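Local coordinates for protein glutamate racemase (Bacillus anthracis, PDB 2DWU) that belongs to the Asp/Glu/hydantoin racemase family of alpha/beta enzymes and is seen here as a two-chain assembly with D-glutamic acid in a pocket, at residues B[27-32]-B[214-219]; B[71-76]-B[94-99]; B[111-116]-B[180-185]; B[168-173]-B[199-204]. One frame throughout, in Å; residues are numbered along the deposited sequence.

Interaction 1: B[27-32]-B[214-219]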
loop_
_atom_site.group_PDB
_atom_site.type_symbol
_atom_site.label_atom_id
_atom_site.label_comp_id
_atom_site.label_asym_id
_atom_site.label_seq_id
_atom_site.Cartn_x
_atom_site.Cartn_y
_atom_site.Cartn_z
ATOM N N ILE B 27 -14.110 3.444 -4.439
ATOM C CA ILE B 27 -15.402 2.775 -4.214
ATOM C C ILE B 27 -15.206 1.274 -3.926
ATOM O O ILE B 27 -15.886 0.685 -3.055
ATOM C CB ILE B 27 -16.325 2.999 -5.442
ATOM C CG1 ILE B 27 -16.777 4.463 -5.432
ATOM C CG2 ILE B 27 -17.521 1.993 -5.437
ATOM C CD1 ILE B 27 -17.464 4.902 -6.709
ATOM N N ARG B 28 -14.257 0.646 -4.622
ATOM C CA ARG B 28 -13.987 -0.769 -4.424
ATOM C C ARG B 28 -13.263 -1.103 -3.119
ATOM O O ARG B 28 -13.648 -2.026 -2.401
ATOM C CB ARG B 28 -13.175 -1.312 -5.604
ATOM C CG ARG B 28 -12.985 -2.831 -5.592
ATOM C CD ARG B 28 -12.208 -3.293 -6.829
ATOM N NE ARG B 28 -10.805 -2.886 -6.811
ATOM C CZ ARG B 28 -9.877 -3.494 -6.072
ATOM N NH1 ARG B 28 -10.210 -4.526 -5.308
ATOM N NH2 ARG B 28 -8.625 -3.062 -6.100
ATOM N N GLN B 29 -12.192 -0.371 -2.812
ATOM C CA GLN B 29 -11.393 -0.669 -1.628
ATOM C C GLN B 29 -11.866 -0.011 -0.321
ATOM O O GLN B 29 -11.495 -0.440 0.760
ATOM C CB GLN B 29 -9.937 -0.266 -1.903
ATOM C CG GLN B 29 -9.303 -1.002 -3.068
ATOM C CD GLN B 29 -7.827 -0.670 -3.179
ATOM O OE1 GLN B 29 -7.108 -0.728 -2.183
ATOM N NE2 GLN B 29 -7.374 -0.301 -4.381
ATOM N N LEU B 30 -12.695 1.023 -0.425
ATOM C CA LEU B 30 -13.246 1.716 0.753
ATOM C C LEU B 30 -14.751 1.832 0.493
ATOM O O LEU B 30 -15.301 2.937 0.355
ATOM C CB LEU B 30 -12.611 3.093 0.884
ATOM C CG LEU B 30 -11.181 3.057 1.463
ATOM C CD1 LEU B 30 -10.489 4.370 1.182
ATOM C CD2 LEU B 30 -11.231 2.785 2.959
ATOM N N PRO B 31 -15.427 0.688 0.434
ATOM C CA PRO B 31 -16.866 0.672 0.163
ATOM C C PRO B 31 -17.781 1.338 1.149
ATOM O O PRO B 31 -18.967 1.459 0.854
ATOM C CB PRO B 31 -17.182 -0.814 -0.011
ATOM C CG PRO B 31 -16.200 -1.473 0.939
ATOM C CD PRO B 31 -14.914 -0.653 0.753
ATOM N N LYS B 32 -17.290 1.758 2.306
ATOM C CA LYS B 32 -18.170 2.462 3.249
ATOM C C LYS B 32 -18.035 3.986 3.153
ATOM O O LYS B 32 -18.792 4.714 3.787
ATOM C CB LYS B 32 -17.891 2.032 4.689
ATOM C CG LYS B 32 -17.997 0.539 4.887
ATOM C CD LYS B 32 -17.801 0.166 6.316
ATOM C CE LYS B 32 -17.729 -1.338 6.481
ATOM N NZ LYS B 32 -17.617 -1.695 7.941
ATOM N N GLU B 214 -3.221 2.177 -6.291
ATOM C CA GLU B 214 -2.352 2.523 -5.184
ATOM C C GLU B 214 -2.836 3.710 -4.375
ATOM O O GLU B 214 -2.574 3.802 -3.176
ATOM C CB GLU B 214 -0.938 2.785 -5.714
ATOM C CG GLU B 214 -0.462 1.668 -6.633
ATOM C CD GLU B 214 -0.485 0.292 -5.996
ATOM O OE1 GLU B 214 -0.474 0.215 -4.757
ATOM O OE2 GLU B 214 -0.490 -0.722 -6.737
ATOM N N THR B 215 -3.565 4.622 -5.016
ATOM C CA THR B 215 -4.034 5.796 -4.288
ATOM C C THR B 215 -5.159 5.412 -3.352
ATOM O O THR B 215 -5.259 5.962 -2.246
ATOM C CB THR B 215 -4.486 6.903 -5.244
ATOM O OG1 THR B 215 -3.352 7.305 -6.021
ATOM C CG2 THR B 215 -4.972 8.154 -4.471
ATOM N N ALA B 216 -5.985 4.464 -3.761
ATOM C CA ALA B 216 -7.054 4.062 -2.865
ATOM C C ALA B 216 -6.506 3.380 -1.608
ATOM O O ALA B 216 -6.985 3.629 -0.493
ATOM C CB ALA B 216 -8.071 3.126 -3.601
ATOM N N ILE B 217 -5.475 2.543 -1.750
ATOM C CA ILE B 217 -4.953 1.902 -0.562
ATOM C C ILE B 217 -4.202 2.934 0.299
ATOM O O ILE B 217 -4.227 2.852 1.516
ATOM C CB ILE B 217 -4.108 0.640 -0.904
ATOM C CG1 ILE B 217 -3.796 -0.112 0.389
ATOM C CG2 ILE B 217 -2.857 1.001 -1.710
ATOM C CD1 ILE B 217 -3.334 -1.538 0.147
ATOM N N GLU B 218 -3.579 3.940 -0.325
ATOM C CA GLU B 218 -2.904 4.980 0.443
ATOM C C GLU B 218 -3.938 5.762 1.264
ATOM O O GLU B 218 -3.741 6.042 2.441
ATOM C CB GLU B 218 -2.146 5.937 -0.491
ATOM C CG GLU B 218 -1.365 7.010 0.266
ATOM C CD GLU B 218 0.158 6.985 0.045
ATOM O OE1 GLU B 218 0.758 5.959 -0.362
ATOM O OE2 GLU B 218 0.762 8.043 0.319
ATOM N N LEU B 219 -5.053 6.115 0.631
ATOM C CA LEU B 219 -6.131 6.811 1.342
ATOM C C LEU B 219 -6.641 5.936 2.505
ATOM O O LEU B 219 -6.828 6.425 3.630
ATOM C CB LEU B 219 -7.290 7.101 0.368
ATOM C CG LEU B 219 -8.540 7.729 0.992
ATOM C CD1 LEU B 219 -8.211 9.107 1.579
ATOM C CD2 LEU B 219 -9.623 7.826 -0.067
#
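Gln29, in the last turn of helix 20-29, holds its carboxamide against helix 211-226 so that the two branches meet different residues. NE2 sits 3.6 Å from CB of Ala216, and OE1 lies 3.5 Å from CB of Ile217, whose side chain runs obliquely to that of Gln29. CG leaves CB anti to the carbonyl carbon (chi1 -61°), and the extended chain beyond it carries CD out to within 3.8 Å of Ala216 CB. No hydrogen bond crosses between the two segments. NE2 instead donates to Glu25 OE1, one turn back on its own helix, and to the backbone O of Glu213, two acceptors that would fix which way round the amide sits. CG of Gln29 in turn lies 3.7 Å above one face of the Arg28 guanidinium, offset toward its rim.

The helices come from distant parts of an alpha/beta fold. Helix 20-29 follows strand 9-14 of the six-stranded parallel sheet, whereas helix 211-226 carries the chain from strand 207-210 of the four-stranded sheet back to strand 238-241 of the larger one.

Leu30, the first residue to leave the helix, supplies the apolar half. With chi2 at 163° CD1 stands anti to CA and meets CD2 of Leu219 at 3.8 Å; the same methyl is 4.0 Å from the carbonyl O of Ala216. Ile26 touches both Ala216 and Leu219, and Leu223 packs on Leu30. On the Gln29 flank comes the second subunit: its Arg105 packs on Ile217 and its Lys109 on Gln29.

Interaction 2: B[71-76]-B[94-99]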
loop_
_atom_site.group_PDB
_atom_site.type_symbol
_atom_site.label_atom_id
_atom_site.label_comp_id
_atom_site.label_asym_id
_atom_site.label_seq_id
_atom_site.Cartn_x
_atom_site.Cartn_y
_atom_site.Cartn_z
ATOM N N LYS B 71 -13.816 15.087 4.626
ATOM C CA LYS B 71 -12.963 14.498 5.650
ATOM C C LYS B 71 -11.557 14.371 5.061
ATOM O O LYS B 71 -10.573 14.291 5.786
ATOM C CB LYS B 71 -13.473 13.116 6.120
ATOM C CG LYS B 71 -13.320 11.963 5.138
ATOM C CD LYS B 71 -13.421 10.553 5.820
ATOM C CE LYS B 71 -14.804 10.234 6.357
ATOM N NZ LYS B 71 -14.931 8.801 6.767
ATOM N N ALA B 72 -11.474 14.379 3.727
ATOM C CA ALA B 72 -10.194 14.259 3.026
ATOM C C ALA B 72 -10.395 14.669 1.572
ATOM O O ALA B 72 -11.514 14.658 1.077
ATOM C CB ALA B 72 -9.686 12.802 3.091
ATOM N N LEU B 73 -9.299 15.020 0.894
ATOM C CA LEU B 73 -9.334 15.425 -0.501
ATOM C C LEU B 73 -8.367 14.545 -1.291
ATOM O O LEU B 73 -7.221 14.354 -0.883
ATOM C CB LEU B 73 -8.891 16.898 -0.640
ATOM C CG LEU B 73 -8.718 17.364 -2.100
ATOM C CD1 LEU B 73 -10.064 17.294 -2.850
ATOM C CD2 LEU B 73 -8.169 18.783 -2.084
ATOM N N VAL B 74 -8.843 14.006 -2.411
ATOM C CA VAL B 74 -7.979 13.212 -3.303
ATOM C C VAL B 74 -7.834 13.991 -4.617
ATOM O O VAL B 74 -8.833 14.383 -5.250
ATOM C CB VAL B 74 -8.590 11.837 -3.620
ATOM C CG1 VAL B 74 -7.729 11.101 -4.681
ATOM C CG2 VAL B 74 -8.656 10.998 -2.335
ATOM N N VAL B 75 -6.581 14.238 -5.001
ATOM C CA VAL B 75 -6.278 14.911 -6.269
ATOM C C VAL B 75 -6.050 13.713 -7.176
ATOM O O VAL B 75 -4.995 13.100 -7.198
ATOM C CB VAL B 75 -4.997 15.775 -6.172
ATOM C CG1 VAL B 75 -4.717 16.455 -7.539
ATOM C CG2 VAL B 75 -5.205 16.836 -5.135
ATOM N N ALA B 76 -7.100 13.364 -7.895
ATOM C CA ALA B 76 -7.066 12.196 -8.759
ATOM C C ALA B 76 -6.260 12.376 -10.044
ATOM O O ALA B 76 -5.827 11.387 -10.670
ATOM C CB ALA B 76 -8.512 11.792 -9.100
ATOM N N ILE B 94 -7.371 19.339 6.283
ATOM C CA ILE B 94 -7.756 17.940 6.119
ATOM C C ILE B 94 -6.659 17.229 5.318
ATOM O O ILE B 94 -5.827 17.890 4.674
ATOM C CB ILE B 94 -9.099 17.800 5.347
ATOM C CG1 ILE B 94 -8.990 18.501 3.992
ATOM C CG2 ILE B 94 -10.254 18.357 6.196
ATOM C CD1 ILE B 94 -10.151 18.233 3.045
ATOM N N PRO B 95 -6.621 15.888 5.376
ATOM C CA PRO B 95 -5.606 15.135 4.627
ATOM C C PRO B 95 -5.845 15.320 3.126
ATOM O O PRO B 95 -6.982 15.214 2.658
ATOM C CB PRO B 95 -5.872 13.687 5.014
ATOM C CG PRO B 95 -6.491 13.787 6.373
ATOM C CD PRO B 95 -7.383 15.000 6.269
ATOM N N VAL B 96 -4.777 15.566 2.381
ATOM C CA VAL B 96 -4.864 15.716 0.938
ATOM C C VAL B 96 -3.972 14.615 0.365
ATOM O O VAL B 96 -2.763 14.569 0.644
ATOM C CB VAL B 96 -4.360 17.103 0.433
ATOM C CG1 VAL B 96 -4.516 17.152 -1.093
ATOM C CG2 VAL B 96 -5.180 18.243 1.051
ATOM N N ILE B 97 -4.568 13.712 -0.400
ATOM C CA ILE B 97 -3.837 12.580 -0.977
ATOM C C ILE B 97 -3.771 12.762 -2.492
ATOM O O ILE B 97 -4.811 12.882 -3.157
ATOM C CB ILE B 97 -4.568 11.232 -0.680
ATOM C CG1 ILE B 97 -4.445 10.834 0.808
ATOM C CG2 ILE B 97 -3.922 10.109 -1.473
ATOM C CD1 ILE B 97 -5.212 11.702 1.792
ATOM N N GLY B 98 -2.559 12.790 -3.031
ATOM C CA GLY B 98 -2.358 12.933 -4.464
ATOM C C GLY B 98 -2.112 11.551 -5.048
ATOM O O GLY B 98 -1.857 10.580 -4.313
ATOM N N VAL B 99 -2.136 11.467 -6.367
ATOM C CA VAL B 99 -1.964 10.172 -7.033
ATOM C C VAL B 99 -0.520 9.816 -7.374
ATOM O O VAL B 99 -0.243 8.676 -7.762
ATOM C CB VAL B 99 -2.805 10.078 -8.341
ATOM C CG1 VAL B 99 -4.271 9.869 -7.991
ATOM C CG2 VAL B 99 -2.677 11.347 -9.193
#
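Leu73 and Val96 stand side by side on neighbouring parallel strands of a beta-alpha-beta unit, in which strand 70-75 leads through helix 78-91 to strand 96-98 at one edge of the six-stranded sheet. The segments' strand axes run 18° apart. Leu73 uses both its backbone groups toward its neighbour: N donates to Pro95 O, and O accepts from Ile97 N at 2.8 Å. Ile97 O then takes the N-H of Val75 at 2.9 Å and also a CA-H contact from Val74. On its other edge strand 70-75 bonds to Gly11 and Leu13 of strand 9-14.

Leu73, Val75 and Val96 share one face. Val96 has CG1 anti to its backbone N (chi1 -179°), and this methyl touches both Leu73 CD2 and Val75 CG2, each at 4.1 Å. Helix 78-91 covers this face, with Leu85 on Val96 and Leu88 on Val75. The other face carries Val74 and Ile97, the latter under Thr215 and Ile222 of helix 211-226.

At the start of the pair, CD1 of Ile94 lies over the Ala72-Leu73 peptide, 3.9 Å from Ala72 C, while CD of Pro95 comes to 3.3 Å from Lys71 O. Beyond the strands, Val99 turns its two methyls to a pair of carbonyls: CG1 is 3.4 Å from Val75 O and CG2 3.5 Å from Ala76 O. The side chain of Val99 is about 6 Å from the bound D-glutamic acid. Branched aliphatic groups buried on both faces, with polar contacts confined to the backbone, imply that hydrogen bonds set the register and apolar packing fills in around it.

Interaction 3: B[111-116]-B[180-185]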
loop_
_atom_site.group_PDB
_atom_site.type_symbol
_atom_site.label_atom_id
_atom_site.label_comp_id
_atom_site.label_asym_id
_atom_site.label_seq_id
_atom_site.Cartn_x
_atom_site.Cartn_y
_atom_site.Cartn_z
ATOM N N THR B 111 9.726 -3.186 -7.379
ATOM C CA THR B 111 10.957 -3.277 -8.170
ATOM C C THR B 111 11.952 -4.209 -7.513
ATOM O O THR B 111 12.051 -4.284 -6.285
ATOM C CB THR B 111 11.621 -1.877 -8.395
ATOM O OG1 THR B 111 12.726 -1.985 -9.317
ATOM C CG2 THR B 111 12.122 -1.295 -7.088
ATOM N N LYS B 112 12.656 -4.953 -8.358
ATOM C CA LYS B 112 13.688 -5.855 -7.883
ATOM C C LYS B 112 15.051 -5.256 -8.252
ATOM O O LYS B 112 16.020 -5.441 -7.518
ATOM C CB LYS B 112 13.540 -7.237 -8.524
ATOM C CG LYS B 112 12.263 -7.989 -8.137
ATOM C CD LYS B 112 12.302 -9.420 -8.682
ATOM C CE LYS B 112 11.030 -10.196 -8.347
ATOM N NZ LYS B 112 9.806 -9.574 -8.958
ATOM N N LYS B 113 15.097 -4.539 -9.375
ATOM C CA LYS B 113 16.334 -3.921 -9.892
ATOM C C LYS B 113 16.565 -2.461 -9.513
ATOM O O LYS B 113 17.667 -1.927 -9.703
ATOM C CB LYS B 113 16.357 -4.010 -11.427
ATOM C CG LYS B 113 16.091 -5.404 -11.990
ATOM C CD LYS B 113 16.194 -5.451 -13.502
ATOM C CE LYS B 113 17.643 -5.386 -13.963
ATOM N NZ LYS B 113 17.744 -5.624 -15.441
ATOM N N GLY B 114 15.521 -1.813 -9.005
ATOM C CA GLY B 114 15.606 -0.410 -8.668
ATOM C C GLY B 114 15.634 0.473 -9.905
ATOM O O GLY B 114 16.229 1.522 -9.872
ATOM N N LYS B 115 14.979 0.038 -10.974
ATOM C CA LYS B 115 14.944 0.780 -12.240
ATOM C C LYS B 115 13.478 0.908 -12.592
ATOM O O LYS B 115 12.839 -0.074 -12.954
ATOM C CB LYS B 115 15.706 -0.011 -13.307
ATOM C CG LYS B 115 17.234 -0.014 -13.036
ATOM C CD LYS B 115 18.012 -0.844 -14.055
ATOM C CE LYS B 115 19.520 -0.408 -14.085
ATOM N NZ LYS B 115 20.377 -0.952 -13.019
ATOM N N ILE B 116 12.996 2.141 -12.531
ATOM C CA ILE B 116 11.577 2.426 -12.697
ATOM C C ILE B 116 11.246 3.375 -13.830
ATOM O O ILE B 116 11.906 4.387 -14.000
ATOM C CB ILE B 116 11.097 3.031 -11.373
ATOM C CG1 ILE B 116 11.309 2.006 -10.238
ATOM C CG2 ILE B 116 9.611 3.400 -11.453
ATOM C CD1 ILE B 116 11.265 2.621 -8.853
ATOM N N ASP B 180 16.359 -0.007 -19.488
ATOM C CA ASP B 180 16.322 -1.130 -18.591
ATOM C C ASP B 180 15.453 -0.747 -17.383
ATOM O O ASP B 180 15.874 0.033 -16.519
ATOM C CB ASP B 180 17.758 -1.436 -18.148
ATOM C CG ASP B 180 17.859 -2.615 -17.205
ATOM O OD1 ASP B 180 16.847 -3.305 -16.936
ATOM O OD2 ASP B 180 18.997 -2.870 -16.730
ATOM N N ILE B 181 14.211 -1.228 -17.382
ATOM C CA ILE B 181 13.308 -1.004 -16.240
ATOM C C ILE B 181 12.593 -2.310 -15.932
ATOM O O ILE B 181 12.484 -3.176 -16.798
ATOM C CB ILE B 181 12.204 0.060 -16.544
ATOM C CG1 ILE B 181 11.329 -0.389 -17.726
ATOM C CG2 ILE B 181 12.825 1.404 -16.798
ATOM C CD1 ILE B 181 10.076 0.506 -17.864
ATOM N N ASP B 182 12.123 -2.487 -14.699
ATOM C CA ASP B 182 11.348 -3.678 -14.394
ATOM C C ASP B 182 9.998 -3.281 -13.791
ATOM O O ASP B 182 9.216 -4.137 -13.402
ATOM C CB ASP B 182 12.108 -4.646 -13.452
ATOM C CG ASP B 182 12.309 -4.101 -12.037
ATOM O OD1 ASP B 182 11.903 -2.958 -11.730
ATOM O OD2 ASP B 182 12.899 -4.860 -11.224
ATOM N N THR B 183 9.737 -1.977 -13.752
ATOM C CA THR B 183 8.505 -1.433 -13.174
ATOM C C THR B 183 8.093 -0.196 -13.983
ATOM O O THR B 183 8.951 0.572 -14.393
ATOM C CB THR B 183 8.795 -1.020 -11.699
ATOM O OG1 THR B 183 9.253 -2.172 -10.969
ATOM C CG2 THR B 183 7.533 -0.442 -11.025
ATOM N N LEU B 184 6.793 -0.006 -14.230
ATOM C CA LEU B 184 6.318 1.161 -14.974
ATOM C C LEU B 184 5.115 1.740 -14.241
ATOM O O LEU B 184 4.134 1.033 -14.004
ATOM C CB LEU B 184 5.871 0.779 -16.399
ATOM C CG LEU B 184 5.197 1.969 -17.111
ATOM C CD1 LEU B 184 6.258 2.945 -17.547
ATOM C CD2 LEU B 184 4.364 1.485 -18.303
ATOM N N ILE B 185 5.202 3.011 -13.879
ATOM C CA ILE B 185 4.088 3.680 -13.222
ATOM C C ILE B 185 3.199 4.345 -14.273
ATOM O O ILE B 185 3.687 5.123 -15.114
ATOM C CB ILE B 185 4.591 4.760 -12.253
ATOM C CG1 ILE B 185 5.453 4.118 -11.154
ATOM C CG2 ILE B 185 3.367 5.530 -11.646
ATOM C CD1 ILE B 185 6.202 5.150 -10.283
#
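Asp182 puts its carboxylate into the turn 111-114, which links helix 100-110 to strand 115-120; that strand and 183-187 are parallel neighbours in the four-stranded sheet. Just ahead of strand 183-187, the N of Asp182 donates to Lys115 O at 3.1 Å. Beyond CB of Asp182, CG sits between the backbone N and the carbonyl carbon (chi1 68°), which turns the acid back toward the turn, its side chain at about a right angle to that of Thr111. From CG the two oxygens take separate tasks. OD1 receives the hydroxyl of Thr111 at 2.7 Å on its syn lone pair. OD2 receives two backbone N-H groups, Lys112 N and Lys113 N, both at 2.9 Å and from opposite faces of its plane.

Thr111 OG1 has a second role: it accepts from Gly114 N at 2.8 Å, an ST motif that closes the turn from within. Donating to Asp182 OD1 and accepting from Gly114 N, this one hydroxyl links the acid to the turn. Together the donors round the carboxylate would probably favour its charged form.

Nearer the surface, NZ of Lys113 makes a salt bridge with Asp180 in one of the lysine's two conformers, which leaves the pair in some doubt. On the inner side, Ile116 CG2 meets Ile185 CD1 at 4.0 Å, under Ala107 of helix 100-110. A further donor to Asp182 comes from its own neighbour: Thr183 OG1 gives its proton to OD1 at 2.9 Å, from above the carboxylate and 51° out of its plane.

Interaction 4: B[168-173]-B[199-204]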
loop_
_atom_site.group_PDB
_atom_site.type_symbol
_atom_site.label_atom_id
_atom_site.label_comp_id
_atom_site.label_asym_id
_atom_site.label_seq_id
_atom_site.Cartn_x
_atom_site.Cartn_y
_atom_site.Cartn_z
ATOM N N GLN B 168 -0.363 3.937 -31.497
ATOM C CA GLN B 168 -0.069 5.071 -30.627
ATOM C C GLN B 168 0.650 4.621 -29.364
ATOM O O GLN B 168 1.543 5.317 -28.891
ATOM C CB GLN B 168 -1.349 5.849 -30.279
ATOM C CG GLN B 168 -1.897 6.674 -31.469
ATOM C CD GLN B 168 -0.830 7.506 -32.152
ATOM O OE1 GLN B 168 -0.183 8.333 -31.521
ATOM N NE2 GLN B 168 -0.638 7.289 -33.445
ATOM N N VAL B 169 0.268 3.464 -28.832
ATOM C CA VAL B 169 0.936 2.942 -27.640
ATOM C C VAL B 169 2.372 2.535 -28.020
ATOM O O VAL B 169 3.326 2.786 -27.260
ATOM C CB VAL B 169 0.161 1.749 -27.038
ATOM C CG1 VAL B 169 1.015 1.037 -25.957
ATOM C CG2 VAL B 169 -1.146 2.264 -26.403
ATOM N N LYS B 170 2.535 1.939 -29.209
ATOM C CA LYS B 170 3.869 1.540 -29.668
ATOM C C LYS B 170 4.791 2.755 -29.770
ATOM O O LYS B 170 5.943 2.745 -29.290
ATOM C CB LYS B 170 3.784 0.829 -31.035
ATOM C CG LYS B 170 5.152 0.433 -31.595
ATOM C CD LYS B 170 5.035 -0.407 -32.854
ATOM C CE LYS B 170 4.302 -1.707 -32.562
ATOM N NZ LYS B 170 5.059 -2.598 -31.616
ATOM N N GLN B 171 4.282 3.817 -30.383
ATOM C CA GLN B 171 5.047 5.033 -30.561
ATOM C C GLN B 171 5.369 5.719 -29.240
ATOM O O GLN B 171 6.475 6.228 -29.037
ATOM C CB GLN B 171 4.277 6.009 -31.452
ATOM C CG GLN B 171 4.258 5.631 -32.915
ATOM C CD GLN B 171 3.506 6.643 -33.760
ATOM O OE1 GLN B 171 3.246 7.772 -33.321
ATOM N NE2 GLN B 171 3.165 6.252 -34.982
ATOM N N ALA B 172 4.400 5.733 -28.333
ATOM C CA ALA B 172 4.605 6.391 -27.052
ATOM C C ALA B 172 5.637 5.675 -26.189
ATOM O O ALA B 172 6.415 6.328 -25.501
ATOM C CB ALA B 172 3.271 6.481 -26.279
ATOM N N LEU B 173 5.626 4.344 -26.224
ATOM C CA LEU B 173 6.528 3.561 -25.375
ATOM C C LEU B 173 7.877 3.213 -25.993
ATOM O O LEU B 173 8.730 2.648 -25.312
ATOM C CB LEU B 173 5.836 2.278 -24.916
ATOM C CG LEU B 173 4.667 2.395 -23.923
ATOM C CD1 LEU B 173 4.038 1.044 -23.731
ATOM C CD2 LEU B 173 5.156 2.950 -22.591
ATOM N N LYS B 199 1.209 -3.676 -21.607
ATOM C CA LYS B 199 1.851 -4.930 -21.212
ATOM C C LYS B 199 2.384 -5.653 -22.436
ATOM O O LYS B 199 3.471 -6.222 -22.409
ATOM C CB LYS B 199 0.861 -5.852 -20.503
ATOM C CG LYS B 199 0.375 -5.332 -19.176
ATOM C CD LYS B 199 -0.603 -6.280 -18.502
ATOM C CE LYS B 199 -0.761 -5.895 -17.029
ATOM N NZ LYS B 199 -1.729 -6.756 -16.306
ATOM N N LYS B 200 1.602 -5.648 -23.507
ATOM C CA LYS B 200 2.016 -6.308 -24.737
ATOM C C LYS B 200 3.276 -5.664 -25.306
ATOM O O LYS B 200 4.169 -6.347 -25.828
ATOM C CB LYS B 200 0.887 -6.234 -25.770
ATOM C CG LYS B 200 1.290 -6.661 -27.180
ATOM C CD LYS B 200 1.569 -8.151 -27.274
ATOM C CE LYS B 200 0.280 -8.946 -27.196
ATOM N NZ LYS B 200 -0.523 -8.566 -25.994
ATOM N N GLU B 201 3.358 -4.343 -25.195
ATOM C CA GLU B 201 4.492 -3.607 -25.722
ATOM C C GLU B 201 5.768 -3.734 -24.877
ATOM O O GLU B 201 6.864 -3.831 -25.422
ATOM C CB GLU B 201 4.106 -2.128 -25.879
ATOM C CG GLU B 201 5.124 -1.289 -26.643
ATOM C CD GLU B 201 5.212 -1.658 -28.133
ATOM O OE1 GLU B 201 6.306 -1.512 -28.710
ATOM O OE2 GLU B 201 4.189 -2.075 -28.726
ATOM N N LEU B 202 5.633 -3.750 -23.554
ATOM C CA LEU B 202 6.814 -3.835 -22.700
ATOM C C LEU B 202 7.248 -5.231 -22.304
ATOM O O LEU B 202 8.418 -5.442 -21.961
ATOM C CB LEU B 202 6.614 -2.988 -21.443
ATOM C CG LEU B 202 6.435 -1.491 -21.735
ATOM C CD1 LEU B 202 6.309 -0.723 -20.423
ATOM C CD2 LEU B 202 7.619 -0.967 -22.536
ATOM N N GLY B 203 6.323 -6.182 -22.330
ATOM C CA GLY B 203 6.681 -7.541 -21.969
ATOM C C GLY B 203 6.356 -7.934 -20.543
ATOM O O GLY B 203 6.042 -7.092 -19.700
ATOM N N GLU B 204 6.450 -9.237 -20.290
ATOM C CA GLU B 204 6.172 -9.854 -19.000
ATOM C C GLU B 204 7.095 -9.421 -17.871
ATOM O O GLU B 204 6.730 -9.513 -16.709
ATOM C CB GLU B 204 6.282 -11.376 -19.130
ATOM C CG GLU B 204 5.370 -11.981 -20.171
ATOM C CD GLU B 204 3.963 -12.198 -19.653
ATOM O OE1 GLU B 204 3.366 -11.233 -19.125
ATOM O OE2 GLU B 204 3.455 -13.337 -19.778
#
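Across segments 168-173 and 199-204, on helices 162-177 and 195-202, the nearest CA atoms are those of Lys170 and Glu201, 6.5 Å apart. Glu201 reaches across to the facing helix. Its CG stands anti to the backbone N (chi1 -170°) and a bend at chi2 brings the carboxylate alongside that helix, where Lys170 crosses it at about a right angle. The lysine first lays its aliphatic part on the acid, CB 3.7 Å from OE2 and CG the same distance from OE1. Bends at chi3 and chi4 then curl the chain round, and NZ closes a salt bridge to OE2 at 3.1 Å through the syn lone pair; its bond to OE1, at 3.3 Å, is weak.

Deeper in, the methylenes of Glu201 serve as apolar surface. Leu173 runs antiparallel alongside them, its CD1 3.8 Å from Glu201 CB, and the same methyl reaches CG of Leu202 at 4.0 Å. Ile198, a turn earlier on the second helix, touches both Val169 and Leu173 and extends this seam. The two helices stand before and after strand 183-187 in the chain, so the contact joins the elements flanking one strand of the four-stranded sheet.

Glu201 therefore works at two levels: its CB and CG pack on Leu173, and its charge is met at the outer margin by an exposed lysine, where solvent would be expected to weaken the ion pair.

The contacts fall into two groups. Interactions 1 and 2 belong to the six-stranded sheet and its helices; their centres are 12 Å apart and they touch, Thr215 and Leu219 of helix 211-226 packing on Ile97. Interactions 3 and 4 belong to the four-stranded sheet, with centres 15 Å apart, and meet where Leu184 CD2 lies 3.6 Å from Leu202 CD1. Between the groups the centres are 25 to 31 Å apart. Along the chain, interaction 2 closes before interactions 3 and 4 open; these two interlock, and all three are nested within the loop closed by 27-32 and 214-219, so the whole four-stranded sheet is built from chain lying between those two segments.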